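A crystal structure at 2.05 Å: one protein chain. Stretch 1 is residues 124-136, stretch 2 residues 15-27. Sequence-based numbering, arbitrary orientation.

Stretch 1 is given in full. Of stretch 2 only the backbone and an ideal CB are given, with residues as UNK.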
ATOM      1  N   SER A 124     -12.058   1.088 -15.397  1.00 43.57           N
ATOM      2  CA  SER A 124     -12.051  -0.351 -15.136  1.00 43.11           C
ATOM      3  C   SER A 124     -10.724  -1.023 -15.463  1.00 41.00           C
ATOM      4  O   SER A 124     -10.364  -1.165 -16.634  1.00 41.36           O
ATOM      5  CB  SER A 124     -13.184  -1.044 -15.900  1.00 46.96           C
ATOM      6  OG  SER A 124     -13.627  -2.196 -15.205  1.00 47.39           O
ATOM      7  N   LYS A 125      -9.981  -1.405 -14.423  1.00 38.82           N
ATOM      8  CA  LYS A 125      -8.741  -2.166 -14.570  1.00 38.59           C
ATOM      9  C   LYS A 125      -7.698  -1.409 -15.392  1.00 38.33           C
ATOM     10  O   LYS A 125      -6.851  -2.011 -16.062  1.00 38.56           O
ATOM     11  CB  LYS A 125      -9.021  -3.552 -15.161  1.00 41.59           C
ATOM     12  CG  LYS A 125      -9.857  -4.425 -14.228  1.00 42.98           C
ATOM     13  CD  LYS A 125     -10.904  -5.250 -14.958  1.00 47.08           C
ATOM     14  CE  LYS A 125     -10.339  -6.578 -15.448  1.00 48.89           C
ATOM     15  NZ  LYS A 125      -9.336  -6.396 -16.537  1.00 50.14           N
ATOM     16  N   HIS A 126      -7.757  -0.079 -15.345  1.00 37.98           N
ATOM     17  CA  HIS A 126      -6.759   0.792 -15.951  1.00 36.83           C
ATOM     18  C   HIS A 126      -6.283   1.788 -14.908  1.00 34.99           C
ATOM     19  O   HIS A 126      -7.080   2.272 -14.099  1.00 33.93           O
ATOM     20  CB  HIS A 126      -7.321   1.536 -17.171  1.00 39.77           C
ATOM     21  CG  HIS A 126      -6.399   2.586 -17.714  1.00 40.66           C
ATOM     22  ND1 HIS A 126      -6.310   3.851 -17.173  1.00 40.69           N
ATOM     23  CD2 HIS A 126      -5.519   2.555 -18.744  1.00 41.74           C
ATOM     24  CE1 HIS A 126      -5.420   4.556 -17.848  1.00 42.01           C
ATOM     25  NE2 HIS A 126      -4.926   3.793 -18.807  1.00 42.53           N
ATOM     26  N   CYS A 127      -4.988   2.097 -14.930  1.00 34.18           N
ATOM     27  CA  CYS A 127      -4.373   2.982 -13.950  1.00 33.38           C
ATOM     28  C   CYS A 127      -3.726   4.171 -14.649  1.00 34.51           C
ATOM     29  O   CYS A 127      -3.162   4.028 -15.738  1.00 35.91           O
ATOM     30  CB  CYS A 127      -3.334   2.237 -13.104  1.00 31.07           C
ATOM     31  SG  CYS A 127      -4.047   0.996 -12.000  1.00 31.48           S
ATOM     32  N   ASP A 128      -3.812   5.347 -14.017  1.00 33.92           N
ATOM     33  CA  ASP A 128      -3.276   6.575 -14.593  1.00 35.56           C
ATOM     34  C   ASP A 128      -2.143   7.199 -13.790  1.00 33.69           C
ATOM     35  O   ASP A 128      -1.489   8.117 -14.296  1.00 34.39           O
ATOM     36  CB  ASP A 128      -4.393   7.619 -14.782  1.00 31.50           C
ATOM     37  CG  ASP A 128      -5.028   8.047 -13.469  1.00 33.16           C
ATOM     38  OD1 ASP A 128      -5.097   7.219 -12.536  1.00 29.64           O
ATOM     39  OD2 ASP A 128      -5.461   9.214 -13.369  1.00 34.73           O
ATOM     40  N   TYR A 129      -1.893   6.744 -12.563  1.00 31.56           N
ATOM     41  CA  TYR A 129      -0.707   7.175 -11.834  1.00 30.77           C
ATOM     42  C   TYR A 129      -0.375   6.134 -10.776  1.00 27.36           C
ATOM     43  O   TYR A 129      -1.205   5.295 -10.416  1.00 26.36           O
ATOM     44  CB  TYR A 129      -0.883   8.572 -11.213  1.00 32.00           C
ATOM     45  CG  TYR A 129      -1.672   8.644  -9.917  1.00 31.40           C
ATOM     46  CD1 TYR A 129      -1.068   8.376  -8.694  1.00 29.93           C
ATOM     47  CD2 TYR A 129      -3.008   9.029  -9.917  1.00 33.25           C
ATOM     48  CE1 TYR A 129      -1.777   8.452  -7.511  1.00 30.48           C
ATOM     49  CE2 TYR A 129      -3.726   9.116  -8.735  1.00 33.66           C
ATOM     50  CZ  TYR A 129      -3.105   8.823  -7.535  1.00 32.92           C
ATOM     51  OH  TYR A 129      -3.806   8.903  -6.355  1.00 33.70           O
ATOM     52  N   VAL A 130       0.860   6.201 -10.285  1.00 26.54           N
ATOM     53  CA  VAL A 130       1.370   5.262  -9.293  1.00 26.17           C
ATOM     54  C   VAL A 130       2.276   6.022  -8.333  1.00 25.91           C
ATOM     55  O   VAL A 130       2.977   6.958  -8.734  1.00 28.17           O
ATOM     56  CB  VAL A 130       2.119   4.087  -9.968  1.00 26.94           C
ATOM     57  CG1 VAL A 130       3.312   4.593 -10.772  1.00 29.24           C
ATOM     58  CG2 VAL A 130       2.555   3.050  -8.940  1.00 26.46           C
ATOM     59  N   VAL A 131       2.237   5.644  -7.056  1.00 25.08           N
ATOM     60  CA  VAL A 131       3.158   6.180  -6.063  1.00 25.16           C
ATOM     61  C   VAL A 131       3.963   5.026  -5.485  1.00 25.55           C
ATOM     62  O   VAL A 131       3.476   3.895  -5.372  1.00 25.44           O
ATOM     63  CB  VAL A 131       2.440   6.969  -4.943  1.00 25.26           C
ATOM     64  CG1 VAL A 131       1.609   8.103  -5.536  1.00 25.62           C
ATOM     65  CG2 VAL A 131       1.580   6.051  -4.098  1.00 26.02           C
ATOM     66  N   ARG A 132       5.213   5.314  -5.131  1.00 24.80           N
ATOM     67  CA  ARG A 132       6.135   4.298  -4.644  1.00 25.34           C
ATOM     68  C   ARG A 132       6.712   4.741  -3.312  1.00 25.31           C
ATOM     69  O   ARG A 132       7.323   5.811  -3.220  1.00 23.50           O
ATOM     70  CB  ARG A 132       7.260   4.035  -5.649  1.00 27.21           C
ATOM     71  CG  ARG A 132       8.190   2.899  -5.231  1.00 29.26           C
ATOM     72  CD  ARG A 132       9.333   2.723  -6.211  1.00 30.57           C
ATOM     73  NE  ARG A 132      10.346   3.759  -6.053  1.00 31.72           N
ATOM     74  CZ  ARG A 132      11.186   4.132  -7.011  1.00 33.71           C
ATOM     75  NH1 ARG A 132      11.136   3.549  -8.201  1.00 35.28           N
ATOM     76  NH2 ARG A 132      12.076   5.086  -6.779  1.00 33.47           N
ATOM     77  N   TYR A 133       6.515   3.919  -2.286  1.00 24.41           N
ATOM     78  CA  TYR A 133       7.175   4.081  -0.994  1.00 26.63           C
ATOM     79  C   TYR A 133       8.340   3.098  -0.973  1.00 28.83           C
ATOM     80  O   TYR A 133       8.154   1.909  -0.716  1.00 29.60           O
ATOM     81  CB  TYR A 133       6.199   3.832   0.152  1.00 24.55           C
ATOM     82  CG  TYR A 133       5.098   4.864   0.240  1.00 25.20           C
ATOM     83  CD1 TYR A 133       5.274   6.034   0.966  1.00 25.72           C
ATOM     84  CD2 TYR A 133       3.884   4.669  -0.406  1.00 24.69           C
ATOM     85  CE1 TYR A 133       4.272   6.980   1.048  1.00 26.71           C
ATOM     86  CE2 TYR A 133       2.877   5.612  -0.332  1.00 25.52           C
ATOM     87  CZ  TYR A 133       3.075   6.765   0.399  1.00 26.25           C
ATOM     88  OH  TYR A 133       2.074   7.709   0.481  1.00 25.97           O
ATOM     89  N   GLY A 134       9.535   3.591  -1.263  1.00 30.25           N
ATOM     90  CA  GLY A 134      10.722   2.766  -1.364  1.00 31.69           C
ATOM     91  C   GLY A 134      11.411   2.942  -2.703  1.00 32.55           C
ATOM     92  O   GLY A 134      11.000   3.733  -3.550  1.00 32.15           O
ATOM     93  N   GLU A 135      12.481   2.165  -2.883  1.00 33.61           N
ATOM     94  CA  GLU A 135      13.324   2.264  -4.066  1.00 35.34           C
ATOM     95  C   GLU A 135      13.359   1.004  -4.918  1.00 33.71           C
ATOM     96  O   GLU A 135      13.852   1.063  -6.049  1.00 33.57           O
ATOM     97  CB  GLU A 135      14.768   2.615  -3.669  1.00 40.16           C
ATOM     98  CG  GLU A 135      14.889   3.742  -2.663  1.00 43.43           C
ATOM     99  CD  GLU A 135      14.665   5.098  -3.291  1.00 45.93           C
ATOM    100  OE1 GLU A 135      14.721   5.191  -4.534  1.00 46.99           O
ATOM    101  OE2 GLU A 135      14.438   6.073  -2.542  1.00 47.24           O
ATOM    102  N   ASP A 136      12.855  -0.122  -4.421  1.00 32.39           N
ATOM    103  CA  ASP A 136      13.070  -1.392  -5.093  1.00 33.81           C
ATOM    104  C   ASP A 136      12.333  -1.442  -6.430  1.00 33.09           C
ATOM    105  O   ASP A 136      11.323  -0.756  -6.621  1.00 32.37           O
ATOM    106  CB  ASP A 136      12.612  -2.547  -4.207  1.00 34.87           C
ATOM    107  CG  ASP A 136      13.534  -2.776  -3.029  1.00 36.63           C
ATOM    108  OD1 ASP A 136      14.725  -2.415  -3.131  1.00 38.59           O
ATOM    109  OD2 ASP A 136      13.070  -3.320  -2.006  1.00 37.07           O
ATOM    110  N   UNK A  15       7.905  12.708   0.711  1.00 30.01           N
ATOM    111  CA  UNK A  15       8.678  11.560   1.123  1.00 30.46           C
ATOM    112  C   UNK A  15       8.475  10.270   0.341  1.00 31.16           C
ATOM    113  O   UNK A  15       8.801   9.196   0.867  1.00 34.55           O
ATOM    114  CB  UNK A  15       8.373  11.283   2.597  1.00 30.46           C
ATOM    115  N   UNK A  16       7.960  10.337  -0.883  1.00 29.39           N
ATOM    116  CA  UNK A  16       7.776   9.150  -1.707  1.00 26.81           C
ATOM    117  C   UNK A  16       7.839   9.560  -3.171  1.00 25.12           C
ATOM    118  O   UNK A  16       7.946  10.743  -3.501  1.00 23.54           O
ATOM    119  CB  UNK A  16       6.451   8.454  -1.389  1.00 26.81           C
ATOM    120  N   UNK A  17       7.770   8.568  -4.051  1.00 25.54           N
ATOM    121  CA  UNK A  17       7.856   8.790  -5.486  1.00 27.04           C
ATOM    122  C   UNK A  17       6.469   8.798  -6.111  1.00 25.14           C
ATOM    123  O   UNK A  17       5.550   8.123  -5.640  1.00 22.23           O
ATOM    124  CB  UNK A  17       8.730   7.720  -6.144  1.00 27.04           C
ATOM    125  N   UNK A  18       6.331   9.570  -7.190  1.00 25.46           N
ATOM    126  CA  UNK A  18       5.087   9.693  -7.937  1.00 25.88           C
ATOM    127  C   UNK A  18       5.399   9.616  -9.423  1.00 27.41           C
ATOM    128  O   UNK A  18       6.393  10.181  -9.884  1.00 30.70           O
ATOM    129  CB  UNK A  18       4.363  10.997  -7.597  1.00 25.88           C
ATOM    130  N   UNK A  19       4.532   8.931 -10.174  1.00 26.81           N
ATOM    131  CA  UNK A  19       4.720   8.816 -11.606  1.00 28.27           C
ATOM    132  C   UNK A  19       3.381   8.645 -12.309  1.00 28.64           C
ATOM    133  O   UNK A  19       2.580   7.795 -11.890  1.00 27.85           O
ATOM    134  CB  UNK A  19       5.649   7.645 -11.932  1.00 28.27           C
ATOM    135  N   UNK A  20       3.101   9.422 -13.351  1.00 30.81           N
ATOM    136  CA  UNK A  20       1.958   9.099 -14.208  1.00 30.95           C
ATOM    137  C   UNK A  20       2.253   7.862 -15.039  1.00 30.88           C
ATOM    138  O   UNK A  20       3.396   7.605 -15.426  1.00 31.91           O
ATOM    139  CB  UNK A  20       1.613  10.278 -15.120  1.00 30.95           C
ATOM    140  N   UNK A  21       1.206   7.075 -15.287  1.00 30.00           N
ATOM    141  CA  UNK A  21       1.293   5.875 -16.113  1.00 31.10           C
ATOM    142  C   UNK A  21       0.036   5.781 -16.968  1.00 32.80           C
ATOM    143  O   UNK A  21      -0.921   6.537 -16.799  1.00 33.55           O
ATOM    144  CB  UNK A  21       1.466   4.621 -15.253  1.00 31.10           C
ATOM    145  N   UNK A  22       0.056   4.831 -17.904  1.00 35.62           N
ATOM    146  CA  UNK A  22      -1.093   4.503 -18.757  1.00 40.13           C
ATOM    147  C   UNK A  22      -1.050   2.988 -18.940  1.00 42.25           C
ATOM    148  O   UNK A  22      -0.435   2.483 -19.884  1.00 43.17           O
ATOM    149  CB  UNK A  22      -1.053   5.242 -20.096  1.00 40.13           C
ATOM    150  N   UNK A  23      -1.703   2.263 -18.032  1.00 42.62           N
ATOM    151  CA  UNK A  23      -1.447   0.837 -17.900  1.00 44.34           C
ATOM    152  C   UNK A  23      -2.725   0.022 -17.762  1.00 45.46           C
ATOM    153  O   UNK A  23      -3.591   0.317 -16.934  1.00 44.21           O
ATOM    154  CB  UNK A  23      -0.542   0.582 -16.693  1.00 44.34           C
ATOM    155  N   UNK A  24      -2.827  -0.991 -18.616  1.00 47.89           N
ATOM    156  CA  UNK A  24      -3.760  -2.098 -18.458  1.00 50.57           C
ATOM    157  C   UNK A  24      -3.182  -2.990 -17.360  1.00 49.66           C
ATOM    158  O   UNK A  24      -2.158  -3.645 -17.571  1.00 50.46           O
ATOM    159  CB  UNK A  24      -3.968  -2.863 -19.766  1.00 50.57           C
ATOM    160  N   UNK A  25      -3.830  -3.023 -16.191  1.00 42.63           N
ATOM    161  CA  UNK A  25      -3.248  -3.750 -15.059  1.00 40.94           C
ATOM    162  C   UNK A  25      -3.026  -5.219 -15.411  1.00 42.28           C
ATOM    163  O   UNK A  25      -2.001  -5.807 -15.040  1.00 42.15           O
ATOM    164  CB  UNK A  25      -4.150  -3.635 -13.829  1.00 40.94           C
ATOM    165  N   UNK A  26      -3.979  -5.842 -16.108  1.00 44.46           N
ATOM    166  CA  UNK A  26      -3.902  -7.286 -16.325  1.00 46.74           C
ATOM    167  C   UNK A  26      -2.878  -7.680 -17.382  1.00 49.55           C
ATOM    168  O   UNK A  26      -2.573  -8.870 -17.507  1.00 52.49           O
ATOM    169  CB  UNK A  26      -5.277  -7.821 -16.728  1.00 46.74           C
ATOM    170  N   UNK A  27      -2.335  -6.726 -18.139  1.00 49.19           N
ATOM    171  CA  UNK A  27      -1.191  -7.044 -18.989  1.00 51.90           C
ATOM    172  C   UNK A  27       0.048  -7.355 -18.155  1.00 50.74           C
ATOM    173  O   UNK A  27       0.940  -8.082 -18.610  1.00 53.11           O
ATOM    174  CB  UNK A  27      -0.902  -5.886 -19.946  1.00 51.90           C
TER

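Strands 129-133 and 17-24 run antiparallel (148° between axes). The bridges, at 17-20, 23 and 24, show which side chains share a face; elsewhere the ideal CB itself gives the direction. Position 15 has positive phi (108°), which favours glycine. It is G15.

At 16 the CB points toward stretch 1, 3.3 Å from R132 O and 3.6 Å from Y133 CD1. A flat or apolar group would suit the Y133 ring. Y16 sets its CB 3.9 Å from the centroid of the Y133 ring, over one face, and its CD2 lies 3.4 Å from Y133 CE1.

Position 17 pairs with R132 through both backbone bonds, and its CB lies on the same face as the R132 side chain. An aromatic ring or an acid could meet the guanidinium; a hydroxyl could also reach the E135 carboxylate. Y17 does both: R132 CZ sits 4.0 Å from the ring centroid, 20° off the normal, and Y17 OH donates to E135 OE2 at 2.8 Å.

The CB of 18 is 4.5 Å from V131 CG1, with the Y129 ring on the same face, so an aliphatic or aromatic residue fits. Y18 brings CD1 to 3.9 Å from V131 CG1 and CE1 to 3.5 Å from Y129 CD1; the two rings are near parallel but slid apart.

At 19 the CB is 4.0 Å from V130 CG1, so a small residue is one option among several. S19 is such a residue, and its OG donates to the carbonyl O of position 20 at 3.0 Å.

Position 20 makes no N-H bond to stretch 1, so proline is tolerated; P20 has phi -71°.

The register slips by one between C127 and Y129, where the nitrogen of 21 donates to D128 O at 3.1 Å. A branched aliphatic could reach V130, and V21 places CG1 3.7 Å from V130 CG1.

At 22 the CB points away, yet lies 4.3 Å from H126 NE2, inviting an acceptor. D22 OD1 receives H126 NE2 at 3.1 Å.

Position 23 shares the face of C127, where aliphatics suit; L23 CD2 lies 4.4 Å from C127 CB. At 24, on the H126 face, polar chains are plausible, and E24 OE1 approaches the ring edge, 3.3 Å from H126 CD2.

The CB of 25 points toward stretch 1: a compact apolar group fits. V25 CG1 is 3.4 Å from C127 SG.

At 26 the CB is 4.3 Å from K125 NZ, which favours an acid, though another acceptor would also serve; E26 OE1 forms a salt bridge with K125 NZ at 2.5 Å.

Position 27, out of reach, is D27.

Stretch 2, residues 15-27: GYYYSPVDLEVED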
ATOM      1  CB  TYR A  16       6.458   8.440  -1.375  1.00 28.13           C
ATOM      2  CG  TYR A  16       5.236   9.331  -1.449  1.00 28.26           C
ATOM      3  CD1 TYR A  16       4.485   9.419  -2.613  1.00 28.44           C
ATOM      4  CD2 TYR A  16       4.835  10.081  -0.349  1.00 28.14           C
ATOM      5  CE1 TYR A  16       3.367  10.230  -2.681  1.00 30.75           C
ATOM      6  CE2 TYR A  16       3.720  10.894  -0.408  1.00 29.13           C
ATOM      7  CZ  TYR A  16       2.993  10.967  -1.575  1.00 30.35           C
ATOM      8  OH  TYR A  16       1.883  11.778  -1.631  1.00 30.70           O
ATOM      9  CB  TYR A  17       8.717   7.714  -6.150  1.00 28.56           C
ATOM     10  CG  TYR A  17      10.168   7.766  -5.742  1.00 31.39           C
ATOM     11  CD1 TYR A  17      10.623   7.060  -4.637  1.00 31.98           C
ATOM     12  CD2 TYR A  17      11.082   8.526  -6.458  1.00 33.10           C
ATOM     13  CE1 TYR A  17      11.950   7.106  -4.260  1.00 34.28           C
ATOM     14  CE2 TYR A  17      12.412   8.579  -6.088  1.00 36.07           C
ATOM     15  CZ  TYR A  17      12.841   7.868  -4.989  1.00 36.21           C
ATOM     16  OH  TYR A  17      14.163   7.921  -4.621  1.00 39.20           O
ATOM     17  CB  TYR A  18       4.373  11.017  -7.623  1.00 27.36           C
ATOM     18  CG  TYR A  18       3.192  11.340  -8.523  1.00 29.35           C
ATOM     19  CD1 TYR A  18       1.898  11.012  -8.143  1.00 29.12           C
ATOM     20  CD2 TYR A  18       3.367  11.994  -9.738  1.00 32.84           C
ATOM     21  CE1 TYR A  18       0.816  11.312  -8.950  1.00 31.54           C
ATOM     22  CE2 TYR A  18       2.291  12.295 -10.556  1.00 34.49           C
ATOM     23  CZ  TYR A  18       1.016  11.953 -10.155  1.00 33.49           C
ATOM     24  OH  TYR A  18      -0.063  12.254 -10.958  1.00 33.71           O
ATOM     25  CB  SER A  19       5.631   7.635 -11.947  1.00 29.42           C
ATOM     26  OG  SER A  19       5.562   7.324 -13.327  1.00 31.77           O
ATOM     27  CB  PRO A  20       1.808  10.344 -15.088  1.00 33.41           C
ATOM     28  CG  PRO A  20       3.190  10.919 -15.147  1.00 34.74           C
ATOM     29  CD  PRO A  20       3.802  10.640 -13.794  1.00 32.67           C
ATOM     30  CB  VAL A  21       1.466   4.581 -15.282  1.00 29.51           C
ATOM     31  CG1 VAL A  21       2.751   4.615 -14.468  1.00 29.06           C
ATOM     32  CG2 VAL A  21       0.262   4.356 -14.383  1.00 28.73           C
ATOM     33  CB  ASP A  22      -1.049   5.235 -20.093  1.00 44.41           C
ATOM     34  CG  ASP A  22      -2.109   4.738 -21.067  1.00 48.31           C
ATOM     35  OD1 ASP A  22      -3.270   5.190 -20.956  1.00 49.46           O
ATOM     36  OD2 ASP A  22      -1.779   3.903 -21.938  1.00 50.31           O
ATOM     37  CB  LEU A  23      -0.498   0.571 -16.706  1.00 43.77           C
ATOM     38  CG  LEU A  23      -0.307  -0.872 -16.245  1.00 45.91           C
ATOM     39  CD1 LEU A  23       1.167  -1.183 -16.043  1.00 46.75           C
ATOM     40  CD2 LEU A  23      -1.058  -1.087 -14.942  1.00 45.76           C
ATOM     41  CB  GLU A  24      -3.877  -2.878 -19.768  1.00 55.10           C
ATOM     42  CG  GLU A  24      -4.495  -2.154 -20.999  1.00 58.22           C
ATOM     43  CD  GLU A  24      -5.826  -1.488 -20.728  1.00 60.40           C
ATOM     44  OE1 GLU A  24      -5.836  -0.308 -20.328  1.00 60.14           O
ATOM     45  OE2 GLU A  24      -6.872  -2.135 -20.942  1.00 62.85           O
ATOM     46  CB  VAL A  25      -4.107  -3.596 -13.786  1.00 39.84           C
ATOM     47  CG1 VAL A  25      -4.031  -2.192 -13.272  1.00 38.74           C
ATOM     48  CG2 VAL A  25      -5.536  -4.020 -14.047  1.00 41.67           C
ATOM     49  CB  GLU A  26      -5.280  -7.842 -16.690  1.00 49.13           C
ATOM     50  CG  GLU A  26      -6.334  -7.618 -15.612  1.00 47.37           C
ATOM     51  CD  GLU A  26      -7.495  -8.581 -15.736  1.00 50.85           C
ATOM     52  OE1 GLU A  26      -8.137  -8.603 -16.808  1.00 54.24           O
ATOM     53  OE2 GLU A  26      -7.765  -9.310 -14.759  1.00 50.43           O
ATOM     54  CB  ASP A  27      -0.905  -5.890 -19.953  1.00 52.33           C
ATOM     55  CG  ASP A  27      -2.057  -5.617 -20.893  1.00 55.43           C
ATOM     56  OD1 ASP A  27      -3.056  -6.376 -20.864  1.00 57.06           O
ATOM     57  OD2 ASP A  27      -1.957  -4.644 -21.670  1.00 56.88           O
TER
HETATM   58  O   HOH W   1      10.226   6.593  -0.850  1.00 42.72           O
HETATM   59  O   HOH W   2      -6.725  -4.522 -17.105  1.00 37.06           O
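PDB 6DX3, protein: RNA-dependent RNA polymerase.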